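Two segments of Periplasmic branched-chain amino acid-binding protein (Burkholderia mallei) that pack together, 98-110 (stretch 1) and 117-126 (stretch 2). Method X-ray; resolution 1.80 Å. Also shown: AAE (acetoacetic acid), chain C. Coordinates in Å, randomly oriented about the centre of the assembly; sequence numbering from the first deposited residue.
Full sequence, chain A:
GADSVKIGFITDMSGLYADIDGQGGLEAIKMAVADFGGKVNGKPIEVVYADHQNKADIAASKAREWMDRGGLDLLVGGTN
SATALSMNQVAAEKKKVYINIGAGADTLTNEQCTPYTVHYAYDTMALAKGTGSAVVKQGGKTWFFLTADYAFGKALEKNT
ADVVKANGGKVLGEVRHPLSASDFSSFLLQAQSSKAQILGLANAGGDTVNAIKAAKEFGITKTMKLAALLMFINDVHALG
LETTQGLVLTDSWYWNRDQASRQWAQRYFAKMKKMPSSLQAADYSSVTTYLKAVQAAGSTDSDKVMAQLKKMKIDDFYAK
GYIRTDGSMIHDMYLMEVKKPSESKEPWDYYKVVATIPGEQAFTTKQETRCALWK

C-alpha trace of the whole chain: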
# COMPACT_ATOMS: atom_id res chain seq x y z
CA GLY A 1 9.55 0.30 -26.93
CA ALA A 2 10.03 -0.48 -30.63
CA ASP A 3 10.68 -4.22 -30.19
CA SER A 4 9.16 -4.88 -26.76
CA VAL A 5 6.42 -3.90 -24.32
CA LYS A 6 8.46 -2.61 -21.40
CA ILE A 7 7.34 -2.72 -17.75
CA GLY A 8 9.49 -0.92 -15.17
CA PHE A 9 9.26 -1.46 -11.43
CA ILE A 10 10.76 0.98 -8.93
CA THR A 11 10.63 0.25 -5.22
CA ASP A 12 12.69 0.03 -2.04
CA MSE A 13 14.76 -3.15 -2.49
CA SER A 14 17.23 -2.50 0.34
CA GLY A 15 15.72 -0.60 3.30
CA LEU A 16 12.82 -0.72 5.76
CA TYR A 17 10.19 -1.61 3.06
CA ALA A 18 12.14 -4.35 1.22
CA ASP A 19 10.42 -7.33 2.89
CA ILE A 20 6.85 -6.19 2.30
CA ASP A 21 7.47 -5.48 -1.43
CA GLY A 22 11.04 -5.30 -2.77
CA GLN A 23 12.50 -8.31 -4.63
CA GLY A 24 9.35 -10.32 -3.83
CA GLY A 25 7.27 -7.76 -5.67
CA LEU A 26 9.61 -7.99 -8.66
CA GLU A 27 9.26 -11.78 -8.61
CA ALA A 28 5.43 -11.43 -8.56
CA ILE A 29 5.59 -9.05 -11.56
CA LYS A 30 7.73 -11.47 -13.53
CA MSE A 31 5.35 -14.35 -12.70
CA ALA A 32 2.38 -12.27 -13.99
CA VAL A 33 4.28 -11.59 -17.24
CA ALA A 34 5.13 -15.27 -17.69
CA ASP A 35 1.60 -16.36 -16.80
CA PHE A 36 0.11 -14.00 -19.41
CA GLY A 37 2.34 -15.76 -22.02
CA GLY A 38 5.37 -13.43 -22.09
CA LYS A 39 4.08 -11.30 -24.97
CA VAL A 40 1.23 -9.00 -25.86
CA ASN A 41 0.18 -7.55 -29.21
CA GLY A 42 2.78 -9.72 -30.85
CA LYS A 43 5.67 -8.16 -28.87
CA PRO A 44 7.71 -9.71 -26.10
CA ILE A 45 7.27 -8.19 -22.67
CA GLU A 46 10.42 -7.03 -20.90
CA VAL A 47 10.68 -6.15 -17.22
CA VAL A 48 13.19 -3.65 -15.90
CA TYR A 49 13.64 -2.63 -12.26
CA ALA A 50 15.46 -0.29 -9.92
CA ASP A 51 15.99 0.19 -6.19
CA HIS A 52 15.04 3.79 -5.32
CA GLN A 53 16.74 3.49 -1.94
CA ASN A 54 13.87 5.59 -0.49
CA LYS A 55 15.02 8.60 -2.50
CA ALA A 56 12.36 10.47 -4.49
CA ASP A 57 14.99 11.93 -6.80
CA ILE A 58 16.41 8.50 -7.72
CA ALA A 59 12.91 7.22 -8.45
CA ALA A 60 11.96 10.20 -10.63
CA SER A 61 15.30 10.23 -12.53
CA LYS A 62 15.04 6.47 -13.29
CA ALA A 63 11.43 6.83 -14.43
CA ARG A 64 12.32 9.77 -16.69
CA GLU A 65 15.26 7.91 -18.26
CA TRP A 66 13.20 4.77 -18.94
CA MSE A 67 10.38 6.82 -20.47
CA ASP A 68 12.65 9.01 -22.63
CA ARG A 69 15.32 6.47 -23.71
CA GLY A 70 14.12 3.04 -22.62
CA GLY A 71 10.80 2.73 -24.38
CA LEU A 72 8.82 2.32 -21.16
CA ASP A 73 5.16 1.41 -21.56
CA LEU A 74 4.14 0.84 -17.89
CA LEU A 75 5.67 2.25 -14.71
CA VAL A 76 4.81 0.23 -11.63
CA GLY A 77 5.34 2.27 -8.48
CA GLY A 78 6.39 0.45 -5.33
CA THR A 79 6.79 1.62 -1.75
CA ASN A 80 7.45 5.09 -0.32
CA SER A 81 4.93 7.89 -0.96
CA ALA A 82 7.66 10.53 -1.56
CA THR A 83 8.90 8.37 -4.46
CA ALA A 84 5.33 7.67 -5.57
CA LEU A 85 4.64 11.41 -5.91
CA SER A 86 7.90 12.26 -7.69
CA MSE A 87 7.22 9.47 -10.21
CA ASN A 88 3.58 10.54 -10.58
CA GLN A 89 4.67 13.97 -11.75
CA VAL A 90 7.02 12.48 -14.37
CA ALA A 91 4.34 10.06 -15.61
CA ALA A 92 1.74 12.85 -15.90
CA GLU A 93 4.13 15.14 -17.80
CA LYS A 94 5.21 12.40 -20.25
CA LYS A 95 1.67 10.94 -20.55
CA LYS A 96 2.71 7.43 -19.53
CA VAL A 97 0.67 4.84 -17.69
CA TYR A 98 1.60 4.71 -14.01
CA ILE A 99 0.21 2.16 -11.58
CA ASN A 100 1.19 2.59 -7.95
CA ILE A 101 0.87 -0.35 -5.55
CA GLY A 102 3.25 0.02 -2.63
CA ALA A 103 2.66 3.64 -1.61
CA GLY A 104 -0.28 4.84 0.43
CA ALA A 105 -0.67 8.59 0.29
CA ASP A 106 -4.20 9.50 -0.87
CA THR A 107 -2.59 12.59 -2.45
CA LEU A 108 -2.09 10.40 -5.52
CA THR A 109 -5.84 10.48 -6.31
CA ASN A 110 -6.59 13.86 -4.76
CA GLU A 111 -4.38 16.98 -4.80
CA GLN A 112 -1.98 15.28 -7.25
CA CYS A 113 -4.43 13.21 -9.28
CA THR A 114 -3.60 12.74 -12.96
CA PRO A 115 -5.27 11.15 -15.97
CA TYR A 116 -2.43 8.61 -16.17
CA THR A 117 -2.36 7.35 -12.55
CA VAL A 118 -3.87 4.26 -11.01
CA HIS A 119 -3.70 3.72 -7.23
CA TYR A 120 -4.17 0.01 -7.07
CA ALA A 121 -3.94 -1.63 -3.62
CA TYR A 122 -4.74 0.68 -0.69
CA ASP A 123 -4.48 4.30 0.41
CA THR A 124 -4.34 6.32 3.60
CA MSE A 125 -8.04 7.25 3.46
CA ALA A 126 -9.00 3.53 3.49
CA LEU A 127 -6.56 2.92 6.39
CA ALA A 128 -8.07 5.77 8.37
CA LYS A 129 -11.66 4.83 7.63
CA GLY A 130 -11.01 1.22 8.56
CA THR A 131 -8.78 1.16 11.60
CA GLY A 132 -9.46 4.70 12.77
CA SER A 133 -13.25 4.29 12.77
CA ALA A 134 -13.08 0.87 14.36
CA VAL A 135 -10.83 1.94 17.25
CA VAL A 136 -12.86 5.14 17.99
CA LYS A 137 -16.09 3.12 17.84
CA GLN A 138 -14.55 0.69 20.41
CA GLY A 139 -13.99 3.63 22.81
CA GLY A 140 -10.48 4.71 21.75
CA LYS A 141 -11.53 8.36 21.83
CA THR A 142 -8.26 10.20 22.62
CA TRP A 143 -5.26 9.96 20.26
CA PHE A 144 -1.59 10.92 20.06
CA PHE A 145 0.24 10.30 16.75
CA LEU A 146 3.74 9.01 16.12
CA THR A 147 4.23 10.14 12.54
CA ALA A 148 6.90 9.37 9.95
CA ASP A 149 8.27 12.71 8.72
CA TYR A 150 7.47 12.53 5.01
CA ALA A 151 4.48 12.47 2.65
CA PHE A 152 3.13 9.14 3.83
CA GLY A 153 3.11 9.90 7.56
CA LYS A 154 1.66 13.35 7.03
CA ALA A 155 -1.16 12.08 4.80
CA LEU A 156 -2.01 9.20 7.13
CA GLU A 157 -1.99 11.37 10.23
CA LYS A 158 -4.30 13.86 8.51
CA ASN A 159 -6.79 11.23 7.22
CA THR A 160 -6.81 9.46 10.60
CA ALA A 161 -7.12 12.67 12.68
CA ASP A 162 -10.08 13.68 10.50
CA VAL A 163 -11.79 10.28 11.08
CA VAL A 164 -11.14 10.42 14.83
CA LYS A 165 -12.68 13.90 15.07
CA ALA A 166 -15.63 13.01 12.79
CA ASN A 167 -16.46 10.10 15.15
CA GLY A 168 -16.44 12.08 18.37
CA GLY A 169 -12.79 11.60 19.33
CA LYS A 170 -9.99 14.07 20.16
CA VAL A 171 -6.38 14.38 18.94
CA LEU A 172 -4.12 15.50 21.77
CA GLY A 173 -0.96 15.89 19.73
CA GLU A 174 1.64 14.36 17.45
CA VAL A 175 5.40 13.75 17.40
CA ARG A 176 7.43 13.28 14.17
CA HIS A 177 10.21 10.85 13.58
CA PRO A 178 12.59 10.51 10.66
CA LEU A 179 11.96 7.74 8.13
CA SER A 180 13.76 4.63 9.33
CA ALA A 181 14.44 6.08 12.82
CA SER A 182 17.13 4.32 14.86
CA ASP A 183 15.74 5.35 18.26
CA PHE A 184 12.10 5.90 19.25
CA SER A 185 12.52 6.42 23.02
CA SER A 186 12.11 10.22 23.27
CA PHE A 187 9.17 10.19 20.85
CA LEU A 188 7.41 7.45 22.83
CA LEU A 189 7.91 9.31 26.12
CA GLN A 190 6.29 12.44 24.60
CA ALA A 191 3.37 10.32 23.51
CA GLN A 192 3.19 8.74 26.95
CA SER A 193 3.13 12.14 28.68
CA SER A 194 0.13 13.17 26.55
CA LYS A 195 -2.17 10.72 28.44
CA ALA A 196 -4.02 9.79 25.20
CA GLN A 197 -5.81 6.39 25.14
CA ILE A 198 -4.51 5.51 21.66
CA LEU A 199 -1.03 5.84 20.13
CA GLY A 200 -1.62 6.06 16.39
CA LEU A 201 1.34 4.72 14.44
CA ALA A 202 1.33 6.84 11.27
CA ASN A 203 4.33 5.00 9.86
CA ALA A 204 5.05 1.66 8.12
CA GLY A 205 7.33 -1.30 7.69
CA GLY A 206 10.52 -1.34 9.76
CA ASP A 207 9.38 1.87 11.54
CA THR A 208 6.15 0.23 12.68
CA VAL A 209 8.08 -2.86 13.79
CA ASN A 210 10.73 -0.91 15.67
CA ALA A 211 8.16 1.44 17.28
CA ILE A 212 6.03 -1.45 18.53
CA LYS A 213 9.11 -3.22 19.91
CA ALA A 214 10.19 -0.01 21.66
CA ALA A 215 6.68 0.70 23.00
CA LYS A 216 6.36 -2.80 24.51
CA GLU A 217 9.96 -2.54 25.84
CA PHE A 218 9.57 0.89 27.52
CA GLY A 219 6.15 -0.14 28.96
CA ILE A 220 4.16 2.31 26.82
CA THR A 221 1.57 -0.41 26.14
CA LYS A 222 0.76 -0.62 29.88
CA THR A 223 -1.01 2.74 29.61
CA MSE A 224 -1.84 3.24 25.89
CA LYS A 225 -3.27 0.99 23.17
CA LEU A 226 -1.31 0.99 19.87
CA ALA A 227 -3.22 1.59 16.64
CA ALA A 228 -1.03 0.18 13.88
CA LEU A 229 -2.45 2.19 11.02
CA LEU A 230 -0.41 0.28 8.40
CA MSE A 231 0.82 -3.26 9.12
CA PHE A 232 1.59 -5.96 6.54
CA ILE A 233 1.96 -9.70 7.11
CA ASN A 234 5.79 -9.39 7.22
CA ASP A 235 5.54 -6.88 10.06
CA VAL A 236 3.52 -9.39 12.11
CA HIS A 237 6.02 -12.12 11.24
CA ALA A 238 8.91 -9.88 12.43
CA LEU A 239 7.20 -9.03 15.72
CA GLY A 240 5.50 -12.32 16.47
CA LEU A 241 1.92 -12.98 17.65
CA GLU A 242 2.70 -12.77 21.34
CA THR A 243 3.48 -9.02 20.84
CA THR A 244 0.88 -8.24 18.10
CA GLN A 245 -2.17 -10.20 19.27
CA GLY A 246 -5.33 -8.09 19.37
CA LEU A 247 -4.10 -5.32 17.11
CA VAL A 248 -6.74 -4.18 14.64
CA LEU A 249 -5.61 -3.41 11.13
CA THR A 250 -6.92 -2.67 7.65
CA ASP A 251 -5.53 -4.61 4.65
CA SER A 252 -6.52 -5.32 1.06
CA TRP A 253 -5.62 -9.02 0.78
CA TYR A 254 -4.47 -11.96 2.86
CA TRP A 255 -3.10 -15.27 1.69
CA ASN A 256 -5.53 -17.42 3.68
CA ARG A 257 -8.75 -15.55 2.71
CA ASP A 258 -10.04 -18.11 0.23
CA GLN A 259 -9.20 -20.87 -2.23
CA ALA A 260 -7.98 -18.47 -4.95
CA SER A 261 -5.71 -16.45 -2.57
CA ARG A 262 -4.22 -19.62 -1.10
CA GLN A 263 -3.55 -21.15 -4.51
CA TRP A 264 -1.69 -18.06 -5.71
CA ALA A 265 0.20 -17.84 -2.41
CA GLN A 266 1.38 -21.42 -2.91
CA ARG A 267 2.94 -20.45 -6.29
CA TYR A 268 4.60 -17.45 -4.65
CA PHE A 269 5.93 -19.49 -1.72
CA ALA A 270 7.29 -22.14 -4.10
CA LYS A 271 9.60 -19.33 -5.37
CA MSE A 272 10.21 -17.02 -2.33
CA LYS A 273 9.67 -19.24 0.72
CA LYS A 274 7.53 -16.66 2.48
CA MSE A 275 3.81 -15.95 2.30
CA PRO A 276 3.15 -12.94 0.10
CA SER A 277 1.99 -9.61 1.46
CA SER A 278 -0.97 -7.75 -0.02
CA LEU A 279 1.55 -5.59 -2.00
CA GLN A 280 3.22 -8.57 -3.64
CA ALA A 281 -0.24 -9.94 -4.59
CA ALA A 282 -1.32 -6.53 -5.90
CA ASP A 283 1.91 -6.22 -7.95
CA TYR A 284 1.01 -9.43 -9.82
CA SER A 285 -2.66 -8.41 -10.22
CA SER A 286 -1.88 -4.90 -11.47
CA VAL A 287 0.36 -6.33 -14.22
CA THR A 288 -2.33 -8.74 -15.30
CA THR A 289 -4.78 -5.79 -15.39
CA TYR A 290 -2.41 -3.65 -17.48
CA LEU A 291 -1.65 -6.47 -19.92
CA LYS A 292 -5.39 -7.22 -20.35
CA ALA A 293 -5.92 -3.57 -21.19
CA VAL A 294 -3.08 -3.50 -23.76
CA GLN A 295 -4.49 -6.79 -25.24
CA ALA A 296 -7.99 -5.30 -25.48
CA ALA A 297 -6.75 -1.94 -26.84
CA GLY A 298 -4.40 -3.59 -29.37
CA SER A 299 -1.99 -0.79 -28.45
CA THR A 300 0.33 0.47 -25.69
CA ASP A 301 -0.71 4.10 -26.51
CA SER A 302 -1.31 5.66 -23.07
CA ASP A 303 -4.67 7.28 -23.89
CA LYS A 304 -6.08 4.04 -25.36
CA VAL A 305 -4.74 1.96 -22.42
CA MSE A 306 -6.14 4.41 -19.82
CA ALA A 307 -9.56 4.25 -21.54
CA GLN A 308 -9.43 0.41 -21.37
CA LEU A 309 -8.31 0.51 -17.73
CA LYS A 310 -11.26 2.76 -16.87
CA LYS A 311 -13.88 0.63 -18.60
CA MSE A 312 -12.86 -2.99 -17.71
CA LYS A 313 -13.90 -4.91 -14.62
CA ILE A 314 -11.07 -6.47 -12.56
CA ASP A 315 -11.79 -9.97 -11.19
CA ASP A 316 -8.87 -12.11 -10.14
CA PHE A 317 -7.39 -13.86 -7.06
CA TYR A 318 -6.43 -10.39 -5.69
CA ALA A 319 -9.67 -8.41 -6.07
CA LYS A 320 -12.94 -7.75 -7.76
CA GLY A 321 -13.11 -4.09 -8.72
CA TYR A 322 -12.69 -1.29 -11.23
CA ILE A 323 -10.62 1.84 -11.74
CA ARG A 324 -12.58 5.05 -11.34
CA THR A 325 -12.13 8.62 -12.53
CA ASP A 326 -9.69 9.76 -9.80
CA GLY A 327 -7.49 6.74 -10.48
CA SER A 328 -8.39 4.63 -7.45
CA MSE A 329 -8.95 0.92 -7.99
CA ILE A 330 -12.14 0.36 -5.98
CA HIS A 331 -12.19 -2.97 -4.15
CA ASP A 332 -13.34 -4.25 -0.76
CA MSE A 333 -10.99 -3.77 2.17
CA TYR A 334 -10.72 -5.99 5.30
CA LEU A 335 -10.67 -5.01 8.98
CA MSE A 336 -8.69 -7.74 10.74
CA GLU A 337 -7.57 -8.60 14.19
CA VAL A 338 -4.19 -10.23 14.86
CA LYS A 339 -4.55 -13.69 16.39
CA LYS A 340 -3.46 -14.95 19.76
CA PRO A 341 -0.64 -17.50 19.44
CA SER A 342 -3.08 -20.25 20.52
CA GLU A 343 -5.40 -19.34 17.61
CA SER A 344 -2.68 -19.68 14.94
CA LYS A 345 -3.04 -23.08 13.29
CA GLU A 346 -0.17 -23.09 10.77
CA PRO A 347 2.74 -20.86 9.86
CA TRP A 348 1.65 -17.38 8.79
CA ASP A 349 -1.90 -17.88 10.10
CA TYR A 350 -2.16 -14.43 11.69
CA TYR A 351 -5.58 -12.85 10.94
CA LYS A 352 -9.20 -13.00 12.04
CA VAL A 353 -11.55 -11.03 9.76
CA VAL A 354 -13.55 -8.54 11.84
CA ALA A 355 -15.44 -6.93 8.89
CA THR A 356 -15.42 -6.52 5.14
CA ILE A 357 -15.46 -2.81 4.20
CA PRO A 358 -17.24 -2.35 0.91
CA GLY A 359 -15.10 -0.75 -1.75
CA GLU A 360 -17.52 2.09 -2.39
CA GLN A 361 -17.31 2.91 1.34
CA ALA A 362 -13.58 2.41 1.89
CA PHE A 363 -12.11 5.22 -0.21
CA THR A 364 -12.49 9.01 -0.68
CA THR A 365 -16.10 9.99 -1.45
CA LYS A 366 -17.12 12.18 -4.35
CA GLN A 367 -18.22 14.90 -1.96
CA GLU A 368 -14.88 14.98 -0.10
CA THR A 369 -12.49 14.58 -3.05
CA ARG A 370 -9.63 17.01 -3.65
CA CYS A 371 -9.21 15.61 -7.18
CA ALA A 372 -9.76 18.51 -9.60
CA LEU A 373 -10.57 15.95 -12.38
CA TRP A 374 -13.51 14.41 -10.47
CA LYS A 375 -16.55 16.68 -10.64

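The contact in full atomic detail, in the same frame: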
# COMPACT_ATOMS: atom_id res chain seq x y z
N TYR A 98 0.94 4.85 -15.28
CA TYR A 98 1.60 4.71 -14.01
C TYR A 98 0.63 4.04 -13.03
O TYR A 98 -0.43 4.61 -12.67
CB TYR A 98 2.02 6.09 -13.50
CG TYR A 98 2.60 6.12 -12.08
CD1 TYR A 98 3.59 5.24 -11.67
CD2 TYR A 98 2.18 7.09 -11.18
CE1 TYR A 98 4.13 5.31 -10.39
CE2 TYR A 98 2.70 7.18 -9.91
CZ TYR A 98 3.67 6.29 -9.51
OH TYR A 98 4.14 6.39 -8.24
N ILE A 99 1.00 2.85 -12.56
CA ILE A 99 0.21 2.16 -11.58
C ILE A 99 1.02 2.04 -10.31
O ILE A 99 2.11 1.45 -10.29
CB ILE A 99 -0.22 0.78 -12.06
CG1 ILE A 99 -0.99 0.93 -13.37
CG2 ILE A 99 -1.10 0.12 -10.99
CD1 ILE A 99 -1.43 -0.41 -13.97
N ASN A 100 0.53 2.67 -9.25
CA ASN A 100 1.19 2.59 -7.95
C ASN A 100 0.53 1.59 -7.02
O ASN A 100 -0.69 1.62 -6.80
CB ASN A 100 1.26 3.93 -7.27
CG ASN A 100 2.18 3.86 -6.05
OD1 ASN A 100 1.81 3.29 -5.04
ND2 ASN A 100 3.42 4.37 -6.19
N ILE A 101 1.35 0.65 -6.50
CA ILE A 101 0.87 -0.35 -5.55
C ILE A 101 1.37 -0.08 -4.12
O ILE A 101 0.58 -0.04 -3.16
CB ILE A 101 1.34 -1.78 -5.95
CG1 ILE A 101 0.53 -2.32 -7.14
CG2 ILE A 101 1.19 -2.74 -4.78
CD1 ILE A 101 0.66 -1.57 -8.36
N GLY A 102 2.68 0.08 -3.96
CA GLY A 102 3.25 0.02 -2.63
C GLY A 102 3.02 1.22 -1.74
O GLY A 102 3.07 1.09 -0.51
N ALA A 103 2.76 2.39 -2.34
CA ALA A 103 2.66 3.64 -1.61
C ALA A 103 1.22 3.91 -1.23
O ALA A 103 0.29 3.51 -1.91
CB ALA A 103 3.23 4.81 -2.44
N GLY A 104 1.04 4.58 -0.09
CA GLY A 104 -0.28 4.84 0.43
C GLY A 104 -0.89 6.20 0.30
O GLY A 104 -2.09 6.31 0.40
N ALA A 105 -0.10 7.26 0.14
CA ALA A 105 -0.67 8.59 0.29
C ALA A 105 -1.86 8.82 -0.64
O ALA A 105 -1.74 8.68 -1.88
CB ALA A 105 0.38 9.69 0.05
N ASP A 106 -3.00 9.21 -0.06
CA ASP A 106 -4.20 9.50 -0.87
C ASP A 106 -4.05 10.73 -1.78
O ASP A 106 -4.90 10.97 -2.64
CB ASP A 106 -5.48 9.55 -0.01
CG ASP A 106 -5.59 10.79 0.86
OD1 ASP A 106 -4.58 11.45 1.17
OD2 ASP A 106 -6.74 11.07 1.31
N THR A 107 -2.97 11.49 -1.58
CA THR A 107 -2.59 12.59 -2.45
C THR A 107 -2.59 12.19 -3.94
O THR A 107 -2.88 12.97 -4.85
CB THR A 107 -1.15 13.08 -2.05
OG1 THR A 107 -1.04 13.13 -0.63
CG2 THR A 107 -0.90 14.40 -2.61
N LEU A 108 -2.20 10.94 -4.18
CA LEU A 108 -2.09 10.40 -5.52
C LEU A 108 -3.39 10.42 -6.32
O LEU A 108 -3.33 10.40 -7.53
CB LEU A 108 -1.56 8.96 -5.45
CG LEU A 108 -0.07 8.86 -5.20
CD1 LEU A 108 0.23 7.42 -4.68
CD2 LEU A 108 0.82 9.21 -6.50
N THR A 109 -4.54 10.44 -5.64
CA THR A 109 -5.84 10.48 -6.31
C THR A 109 -6.66 11.69 -5.87
O THR A 109 -7.86 11.74 -6.04
CB THR A 109 -6.62 9.19 -6.04
OG1 THR A 109 -6.80 9.02 -4.63
CG2 THR A 109 -5.84 7.95 -6.63
N ASN A 110 -5.97 12.69 -5.32
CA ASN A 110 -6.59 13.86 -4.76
C ASN A 110 -5.85 15.09 -5.25
O ASN A 110 -5.94 15.38 -6.44
CB ASN A 110 -6.69 13.71 -3.24
CG ASN A 110 -7.90 12.91 -2.84
OD1 ASN A 110 -9.06 13.40 -2.96
ND2 ASN A 110 -7.68 11.66 -2.42
N THR A 117 -2.73 7.98 -13.82
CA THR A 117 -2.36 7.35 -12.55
C THR A 117 -3.42 6.37 -12.10
O THR A 117 -4.61 6.69 -12.15
CB THR A 117 -2.17 8.42 -11.50
OG1 THR A 117 -1.16 9.34 -11.95
CG2 THR A 117 -1.81 7.79 -10.11
N VAL A 118 -3.00 5.20 -11.66
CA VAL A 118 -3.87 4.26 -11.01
C VAL A 118 -3.28 3.98 -9.63
O VAL A 118 -2.09 3.66 -9.53
CB VAL A 118 -3.97 2.95 -11.81
CG1 VAL A 118 -4.84 1.92 -11.07
CG2 VAL A 118 -4.54 3.26 -13.20
N HIS A 119 -4.12 4.05 -8.59
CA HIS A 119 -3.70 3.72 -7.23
C HIS A 119 -4.39 2.41 -6.88
O HIS A 119 -5.60 2.36 -6.68
CB HIS A 119 -4.00 4.86 -6.25
CG HIS A 119 -3.13 4.85 -5.01
ND1 HIS A 119 -3.33 5.71 -3.96
CD2 HIS A 119 -2.02 4.14 -4.70
CE1 HIS A 119 -2.43 5.48 -3.02
NE2 HIS A 119 -1.61 4.54 -3.44
N TYR A 120 -3.61 1.33 -6.87
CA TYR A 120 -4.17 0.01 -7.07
C TYR A 120 -4.59 -0.76 -5.82
O TYR A 120 -5.61 -1.47 -5.87
CB TYR A 120 -3.23 -0.86 -7.90
CG TYR A 120 -3.88 -2.07 -8.55
CD1 TYR A 120 -4.47 -1.98 -9.81
CD2 TYR A 120 -3.82 -3.35 -7.95
CE1 TYR A 120 -5.01 -3.09 -10.44
CE2 TYR A 120 -4.39 -4.47 -8.56
CZ TYR A 120 -4.96 -4.34 -9.83
OH TYR A 120 -5.54 -5.41 -10.47
N ALA A 121 -3.80 -0.68 -4.75
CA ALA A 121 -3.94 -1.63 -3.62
C ALA A 121 -4.62 -1.11 -2.37
O ALA A 121 -5.47 -1.80 -1.78
CB ALA A 121 -2.59 -2.23 -3.26
N TYR A 122 -4.24 0.08 -1.93
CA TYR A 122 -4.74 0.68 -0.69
C TYR A 122 -4.39 2.16 -0.72
O TYR A 122 -3.59 2.58 -1.52
CB TYR A 122 -4.15 0.05 0.57
CG TYR A 122 -2.73 0.44 0.82
CD1 TYR A 122 -1.71 -0.02 -0.02
CD2 TYR A 122 -2.40 1.38 1.78
CE1 TYR A 122 -0.37 0.39 0.18
CE2 TYR A 122 -1.06 1.76 2.01
CZ TYR A 122 -0.07 1.30 1.19
OH TYR A 122 1.24 1.71 1.41
N ASP A 123 -5.00 2.95 0.15
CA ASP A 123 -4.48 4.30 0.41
C ASP A 123 -4.74 4.70 1.84
O ASP A 123 -5.37 3.97 2.62
CB ASP A 123 -4.97 5.38 -0.60
CG ASP A 123 -6.45 5.68 -0.52
OD1 ASP A 123 -7.04 5.60 0.57
OD2 ASP A 123 -7.01 6.02 -1.60
N THR A 124 -4.22 5.85 2.21
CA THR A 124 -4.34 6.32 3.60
C THR A 124 -5.75 6.68 4.03
O THR A 124 -6.06 6.61 5.22
CB THR A 124 -3.41 7.51 3.83
OG1 THR A 124 -3.66 8.51 2.84
CG2 THR A 124 -1.97 7.06 3.74
N MSE A 125 -6.62 7.05 3.10
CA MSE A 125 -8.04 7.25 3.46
C MSE A 125 -8.69 5.91 3.87
O MSE A 125 -9.39 5.86 4.86
CB MSE A 125 -8.78 7.90 2.28
CG MSE A 125 -10.22 8.07 2.48
SE MSE A 125 -10.51 9.42 3.90
CE MSE A 125 -10.18 10.98 2.81
N ALA A 126 -8.46 4.83 3.13
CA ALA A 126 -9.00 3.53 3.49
C ALA A 126 -8.45 3.05 4.83
O ALA A 126 -9.21 2.49 5.61
CB ALA A 126 -8.73 2.47 2.40
O1 AAE C . 3.37 5.13 1.25
C2 AAE C . 4.32 4.81 1.98
O3 AAE C . 5.36 5.50 2.08
C4 AAE C . 4.18 3.55 2.83
C5 AAE C . 4.73 2.35 2.12
O8 AAE C . 5.03 2.38 0.90
C9 AAE C . 4.75 1.08 2.93
O HOH W 1 -1.87 1.22 -3.39
O HOH W 2 -5.26 7.38 -3.23

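A histidine whose side chain reaches from the end of its strand to tie down the neighbouring loop is the most distinctive element of this contact. His-119 ends a short strand, yet its imidazole extends to the loop that follows the partner strand, edge-on to Ala-103 O, and His-119 NE2 donates to Ala-103 O across 2.6 Å, nearly straight at 171°. The ring is held on several sides. Leu-108 CD1 lies over one face, 3.8 Å from the centroid of the His-119 ring, while Gly-104 O and Thr-109 CG2 approach its edge. The other nitrogen, His-119 ND1, meets water 2 at 2.7 Å; the same water lies 2.6 Å from Thr-109 OG1 and donates to Asp-123 OD2 at 2.8 Å. A buried imidazole suits this place because it offers polar atoms at its rim and a flat surface for a leucine methyl.

The general principle is that a sheet pairs strands through backbone, whereas beyond the strands side chains share the work with the backbone; here His-119, Tyr-122 and Thr-124 OG1 supply the side-chain part. The strands run parallel, 17° apart, and the ladder is regular: Val-118 N donates to Tyr-98 O (2.8 Å), Asn-100 N to Val-118 O (2.8 Å), and Tyr-120 N to Asn-100 O (2.9 Å). Ile-99 and Val-118 share one face of the sheet, with Ile-99 CG1 3.9 Å from Val-118 CB; Tyr-98, Asn-100, Thr-117 and His-119 occupy the other. On that more polar face Asn-100 shapes its own stretch, its ND2 donating to Tyr-98 OH at 3.0 Å and its OD1 accepting from Ala-103 N at 3.0 Å. Past the strand, Ile-101 continues the apolar packing, its CD1 4.0 Å from Tyr-120 CB and its CG2 4.1 Å from Ala-121 CB.

Tyr-122 then reaches back to the loop, and its OH donates to Gly-102 O at 2.7 Å. Gly-104 fits beside this ring because it lacks a side chain: a CB in ideal position would sit 2.9 Å from Tyr-122 CE2, a clash. Its backbone serves two partners, with Gly-104 O accepting from Thr-124 N (2.8 Å) and Gly-104 N donating to O1 of the bound acetoacetic acid (2.7 Å).

The last join lies at a helix start. Asp-123 caps it, OD1 accepting from Ala-126 N at 3.0 Å; the CA-to-CB bond of Thr-124 points toward stretch 1, and its OG1 accepts from Asp-106 N at 3.1 Å. Together the stretches bury 900 Å², with His-119 contributing the largest share of any residue.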